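Local structure of amino Transferase (3ELE) at residues N91-H96 with V230-K235; T95-D100 with L261-V266. The protein probably transfers amino groups between amino acids and keto acids with the help of pyridoxal-5'-phosphate, as class I and II aminotransferases do. One frame throughout, in Å; residues are numbered along the deposited sequence.

Interaction 1 (N91-H96 with V230-K235)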
loop_
_atom_site.group_PDB
_atom_site.type_symbol
_atom_site.label_atom_id
_atom_site.label_comp_id
_atom_site.label_asym_id
_atom_site.label_seq_id
_atom_site.Cartn_x
_atom_site.Cartn_y
_atom_site.Cartn_z
ATOM N N ASN A 91 -24.428 9.727 11.651
ATOM C CA ASN A 91 -24.736 10.432 12.898
ATOM C C ASN A 91 -24.150 11.844 12.991
ATOM O O ASN A 91 -24.737 12.700 13.670
ATOM C CB ASN A 91 -24.321 9.615 14.132
ATOM C CG ASN A 91 -25.186 8.354 14.351
ATOM O OD1 ASN A 91 -26.388 8.324 14.030
ATOM N ND2 ASN A 91 -24.575 7.317 14.950
ATOM N N THR A 92 -23.025 12.089 12.310
ATOM C CA THR A 92 -22.340 13.395 12.327
ATOM C C THR A 92 -22.821 14.359 11.218
ATOM O O THR A 92 -22.958 15.563 11.460
ATOM C CB THR A 92 -20.802 13.204 12.165
ATOM O OG1 THR A 92 -20.355 12.165 13.044
ATOM C CG2 THR A 92 -20.035 14.502 12.443
ATOM N N HIS A 93 -23.069 13.820 10.024
ATOM C CA HIS A 93 -23.426 14.612 8.835
ATOM C C HIS A 93 -24.848 14.475 8.293
ATOM O O HIS A 93 -25.265 15.283 7.434
ATOM C CB HIS A 93 -22.423 14.287 7.733
ATOM C CG HIS A 93 -21.007 14.494 8.157
ATOM N ND1 HIS A 93 -20.479 15.749 8.383
ATOM C CD2 HIS A 93 -20.020 13.611 8.430
ATOM C CE1 HIS A 93 -19.223 15.624 8.774
ATOM N NE2 HIS A 93 -18.919 14.338 8.803
ATOM N N GLY A 94 -25.605 13.501 8.790
ATOM C CA GLY A 94 -26.962 13.272 8.299
ATOM C C GLY A 94 -27.042 12.592 6.948
ATOM O O GLY A 94 -28.068 12.647 6.277
ATOM N N THR A 95 -25.954 11.916 6.587
ATOM C CA THR A 95 -25.834 11.121 5.388
ATOM C C THR A 95 -26.542 9.759 5.638
ATOM O O THR A 95 -27.070 9.517 6.747
ATOM C CB THR A 95 -24.339 10.964 5.010
ATOM O OG1 THR A 95 -23.591 10.532 6.160
ATOM C CG2 THR A 95 -23.792 12.278 4.545
ATOM N N HIS A 96 -26.565 8.902 4.608
ATOM C CA HIS A 96 -27.240 7.582 4.659
ATOM C C HIS A 96 -26.364 6.462 4.076
ATOM O O HIS A 96 -26.851 5.574 3.351
ATOM C CB HIS A 96 -28.610 7.653 3.938
ATOM C CG HIS A 96 -28.520 8.156 2.531
ATOM N ND1 HIS A 96 -28.579 9.499 2.226
ATOM C CD2 HIS A 96 -28.327 7.508 1.356
ATOM C CE1 HIS A 96 -28.446 9.654 0.920
ATOM N NE2 HIS A 96 -28.282 8.462 0.371
ATOM N N VAL A 230 -16.825 22.402 8.320
ATOM C CA VAL A 230 -16.272 21.771 7.130
ATOM C C VAL A 230 -17.506 21.066 6.517
ATOM O O VAL A 230 -17.966 20.071 7.067
ATOM C CB VAL A 230 -15.153 20.742 7.478
ATOM C CG1 VAL A 230 -14.546 20.154 6.208
ATOM C CG2 VAL A 230 -14.063 21.403 8.285
ATOM N N PRO A 231 -18.107 21.614 5.437
ATOM C CA PRO A 231 -19.271 20.919 4.848
ATOM C C PRO A 231 -18.956 19.518 4.313
ATOM O O PRO A 231 -17.904 19.345 3.702
ATOM C CB PRO A 231 -19.643 21.822 3.661
ATOM C CG PRO A 231 -19.128 23.112 3.990
ATOM C CD PRO A 231 -17.838 22.864 4.716
ATOM N N PHE A 232 -19.861 18.553 4.506
ATOM C CA PHE A 232 -19.668 17.200 3.993
ATOM C C PHE A 232 -20.111 17.230 2.520
ATOM O O PHE A 232 -21.306 17.247 2.211
ATOM C CB PHE A 232 -20.387 16.126 4.820
ATOM C CG PHE A 232 -19.731 14.785 4.701
ATOM C CD1 PHE A 232 -18.593 14.490 5.455
ATOM C CD2 PHE A 232 -20.179 13.855 3.791
ATOM C CE1 PHE A 232 -17.950 13.268 5.316
ATOM C CE2 PHE A 232 -19.544 12.633 3.654
ATOM C CZ PHE A 232 -18.426 12.345 4.409
ATOM N N VAL A 233 -19.116 17.160 1.637
ATOM C CA VAL A 233 -19.273 17.446 0.189
ATOM C C VAL A 233 -20.250 16.558 -0.586
ATOM O O VAL A 233 -20.870 17.027 -1.558
ATOM C CB VAL A 233 -17.887 17.469 -0.520
ATOM C CG1 VAL A 233 -18.008 17.885 -2.002
ATOM C CG2 VAL A 233 -16.939 18.424 0.202
ATOM N N THR A 234 -20.405 15.306 -0.142
ATOM C CA THR A 234 -21.289 14.330 -0.809
ATOM C C THR A 234 -22.738 14.776 -0.791
ATOM O O THR A 234 -23.505 14.403 -1.680
ATOM C CB THR A 234 -21.170 12.896 -0.208
ATOM O OG1 THR A 234 -21.689 12.873 1.129
ATOM C CG2 THR A 234 -19.685 12.413 -0.241
ATOM N N LYS A 235 -23.090 15.583 0.225
ATOM C CA LYS A 235 -24.426 16.149 0.355
ATOM C C LYS A 235 -24.742 17.246 -0.652
ATOM O O LYS A 235 -25.919 17.550 -0.853
ATOM C CB LYS A 235 -24.638 16.719 1.755
ATOM C CG LYS A 235 -24.443 15.691 2.861
ATOM C CD LYS A 235 -25.310 16.014 4.104
ATOM C CE LYS A 235 -25.019 17.362 4.703
ATOM N NZ LYS A 235 -25.740 17.542 6.002
#
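H93 and F232 form a face-to-face ring stack where helix 79-93 ends against the loop between strands 213-217 and 240-245, in the domain built on a mixed seven-stranded sheet, as in fold type I PLP enzymes. The ring centroids lie 4.2 Å apart and the planes are tilted by 30°, while the two side chains as a whole cross at about a right angle. H93 CG stands anti to its own carbonyl carbon (chi1 -55°), and F232 CD1 comes to rest over the centre of the imidazole. F232 CB adds a CH-pi contact, 4.0 Å from the centroid of the H93 ring. T92 CG2 lies near the rim of the opposite imidazole face, and R221, which touches both side chains, also hydrogen-bonds the carbonyls of V230 and P231. A histidine suits this place because it offers a flat face to the buried F232 while its ring nitrogens tolerate a partly exposed helix end.

T95 packs through CG2 on F232 CD2 at 4.0 Å and on K235 CG at 3.9 Å, while its OG1 hydrogen-bonds N90. G94, first to leave the helix, takes the positive phi that favours glycine. A lysine fits beside this helix end, whose last carbonyls probably attract positive charge. The K235 chain bends at chi3 and its NZ donates to H93 O over 2.7 Å, nearly along the C=O axis at a C=O...N angle of 163°.

Interaction 2 (T95-D100 with L261-V266)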
loop_
_atom_site.group_PDB
_atom_site.type_symbol
_atom_site.label_atom_id
_atom_site.label_comp_id
_atom_site.label_asym_id
_atom_site.label_seq_id
_atom_site.Cartn_x
_atom_site.Cartn_y
_atom_site.Cartn_z
ATOM N N THR A 95 -25.954 11.916 6.587
ATOM C CA THR A 95 -25.834 11.121 5.388
ATOM C C THR A 95 -26.542 9.759 5.638
ATOM O O THR A 95 -27.070 9.517 6.747
ATOM C CB THR A 95 -24.339 10.964 5.010
ATOM O OG1 THR A 95 -23.591 10.532 6.160
ATOM C CG2 THR A 95 -23.792 12.278 4.545
ATOM N N HIS A 96 -26.565 8.902 4.608
ATOM C CA HIS A 96 -27.240 7.582 4.659
ATOM C C HIS A 96 -26.364 6.462 4.076
ATOM O O HIS A 96 -26.851 5.574 3.351
ATOM C CB HIS A 96 -28.610 7.653 3.938
ATOM C CG HIS A 96 -28.520 8.156 2.531
ATOM N ND1 HIS A 96 -28.579 9.499 2.226
ATOM C CD2 HIS A 96 -28.327 7.508 1.356
ATOM C CE1 HIS A 96 -28.446 9.654 0.920
ATOM N NE2 HIS A 96 -28.282 8.462 0.371
ATOM N N PHE A 97 -25.076 6.485 4.435
ATOM C CA PHE A 97 -24.130 5.471 3.970
ATOM C C PHE A 97 -24.332 4.143 4.710
ATOM O O PHE A 97 -24.894 4.098 5.805
ATOM C CB PHE A 97 -22.661 5.892 4.202
ATOM C CG PHE A 97 -22.301 7.209 3.603
ATOM C CD1 PHE A 97 -22.395 7.398 2.230
ATOM C CD2 PHE A 97 -21.840 8.263 4.401
ATOM C CE1 PHE A 97 -22.070 8.603 1.663
ATOM C CE2 PHE A 97 -21.492 9.484 3.834
ATOM C CZ PHE A 97 -21.610 9.647 2.459
ATOM N N ASN A 98 -23.881 3.068 4.069
ATOM C CA ASN A 98 -23.822 1.738 4.684
ATOM C C ASN A 98 -22.380 1.242 4.546
ATOM O O ASN A 98 -21.563 1.907 3.916
ATOM C CB ASN A 98 -24.891 0.794 4.089
ATOM C CG ASN A 98 -24.719 0.547 2.609
ATOM O OD1 ASN A 98 -23.624 0.234 2.129
ATOM N ND2 ASN A 98 -25.819 0.642 1.870
ATOM N N ALA A 99 -22.073 0.082 5.122
ATOM C CA ALA A 99 -20.714 -0.507 5.058
ATOM C C ALA A 99 -20.157 -0.576 3.613
ATOM O O ALA A 99 -18.980 -0.259 3.359
ATOM C CB ALA A 99 -20.717 -1.905 5.676
ATOM N N ASP A 100 -21.021 -0.930 2.664
ATOM C CA ASP A 100 -20.620 -1.090 1.258
ATOM C C ASP A 100 -20.290 0.196 0.486
ATOM O O ASP A 100 -19.928 0.116 -0.681
ATOM C CB ASP A 100 -21.662 -1.928 0.490
ATOM C CG ASP A 100 -21.768 -3.350 1.010
ATOM O OD1 ASP A 100 -20.781 -3.872 1.569
ATOM O OD2 ASP A 100 -22.842 -3.960 0.850
ATOM N N LEU A 261 -14.540 6.716 0.196
ATOM C CA LEU A 261 -15.980 6.658 0.391
ATOM C C LEU A 261 -16.614 6.847 -0.978
ATOM O O LEU A 261 -16.348 7.864 -1.639
ATOM C CB LEU A 261 -16.395 7.764 1.351
ATOM C CG LEU A 261 -17.858 8.035 1.659
ATOM C CD1 LEU A 261 -18.563 6.814 2.173
ATOM C CD2 LEU A 261 -17.912 9.196 2.652
ATOM N N VAL A 262 -17.409 5.860 -1.408
ATOM C CA VAL A 262 -18.118 5.876 -2.719
ATOM C C VAL A 262 -19.657 5.945 -2.471
ATOM O O VAL A 262 -20.290 4.901 -2.277
ATOM C CB VAL A 262 -17.758 4.638 -3.585
ATOM C CG1 VAL A 262 -18.425 4.719 -4.965
ATOM C CG2 VAL A 262 -16.247 4.515 -3.774
ATOM N N PRO A 263 -20.269 7.158 -2.498
ATOM C CA PRO A 263 -21.735 7.281 -2.279
ATOM C C PRO A 263 -22.596 6.535 -3.296
ATOM O O PRO A 263 -22.151 6.286 -4.410
ATOM C CB PRO A 263 -21.988 8.801 -2.402
ATOM C CG PRO A 263 -20.665 9.428 -2.196
ATOM C CD PRO A 263 -19.665 8.480 -2.733
ATOM N N ASP A 264 -23.819 6.195 -2.901
ATOM C CA ASP A 264 -24.779 5.568 -3.802
ATOM C C ASP A 264 -25.217 6.528 -4.916
ATOM O O ASP A 264 -25.522 6.069 -6.010
ATOM C CB ASP A 264 -26.024 5.024 -3.052
ATOM C CG ASP A 264 -25.758 3.726 -2.288
ATOM O OD1 ASP A 264 -24.616 3.211 -2.257
ATOM O OD2 ASP A 264 -26.734 3.204 -1.705
ATOM N N GLU A 265 -25.171 7.843 -4.656
ATOM C CA GLU A 265 -25.631 8.867 -5.606
ATOM C C GLU A 265 -24.666 9.187 -6.734
ATOM O O GLU A 265 -24.985 10.017 -7.565
ATOM C CB GLU A 265 -26.080 10.162 -4.892
ATOM C CG GLU A 265 -27.317 9.988 -3.986
ATOM C CD GLU A 265 -27.052 9.173 -2.731
ATOM O OE1 GLU A 265 -25.913 9.196 -2.223
ATOM O OE2 GLU A 265 -27.974 8.506 -2.245
ATOM N N VAL A 266 -23.490 8.559 -6.774
ATOM C CA VAL A 266 -22.598 8.672 -7.934
ATOM C C VAL A 266 -23.340 8.046 -9.125
ATOM O O VAL A 266 -24.244 7.218 -8.910
ATOM C CB VAL A 266 -21.206 8.009 -7.735
ATOM C CG1 VAL A 266 -20.408 8.760 -6.682
ATOM C CG2 VAL A 266 -21.311 6.515 -7.381
HETATM O O HOH W 1 -23.922 0.720 -0.480
#
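F97 and P263 mark the closest approach of the two backbones, with their CA atoms 6.9 Å apart, where the loop before strand 102-105 runs beside a type I turn, P263 to V266, that follows strand 258-261. The buried part is built round F97, with L261 and P263 against it. L261 CD1 sits over the centre of the F97 ring in a CH-pi contact, 3.9 Å from the centroid, while L261 CD2 reaches F97 CZ at 3.7 Å. P263 CB meets the ring at its edge, 4.1 Å from F97 CE1. A broad phenylalanine suits this place, for its remaining surroundings include A86 and L89 of helix 79-93.

Toward solvent the contact turns polar. The E265 chain is bent at chi2 (70°), and its carboxylate and H96 meet tip to tip, their planes 82° apart. H96 NE2 donates to E265 OE2 across 2.6 Å with an N-H...O angle of 162°; the acceptor lies in the imidazole plane, but the donor comes from above the carboxylate plane. A water gives one hydrogen bond to N98 OD1 and another to D264 OD1, an oxygen that N101 ND2 also binds. An alanine in place of E265 would probably leave H96 NE2 without its acceptor and the imidazole freer to turn. With a carboxylate at NE2 and D264 not far off, the histidine may well be drawn toward its protonated, charged form.

How the interactions relate
Both contacts start from the chain that leaves helix 79-93, T95 and H96 belonging to each, and their centres are 11 Å apart. Interaction 1 is a surface contact joining the helix end to the loop before strand 240-245; interaction 2, partly buried, joins the following loop to the turn after strand 258-261. Each mixes aromatic packing with one short direct polar bond, but the first uses a lysine on a backbone carbonyl at a helix end, the second a side-chain pair at the outer edge, H96 exposed and E265 partly so, with a bridging water besides. Their apolar parts merge: F232 CZ touches L261 CD2 at 3.6 Å, and F232 CE2 meets F97 CE2 at 3.7 Å. T234 also packs on both F97 and P263.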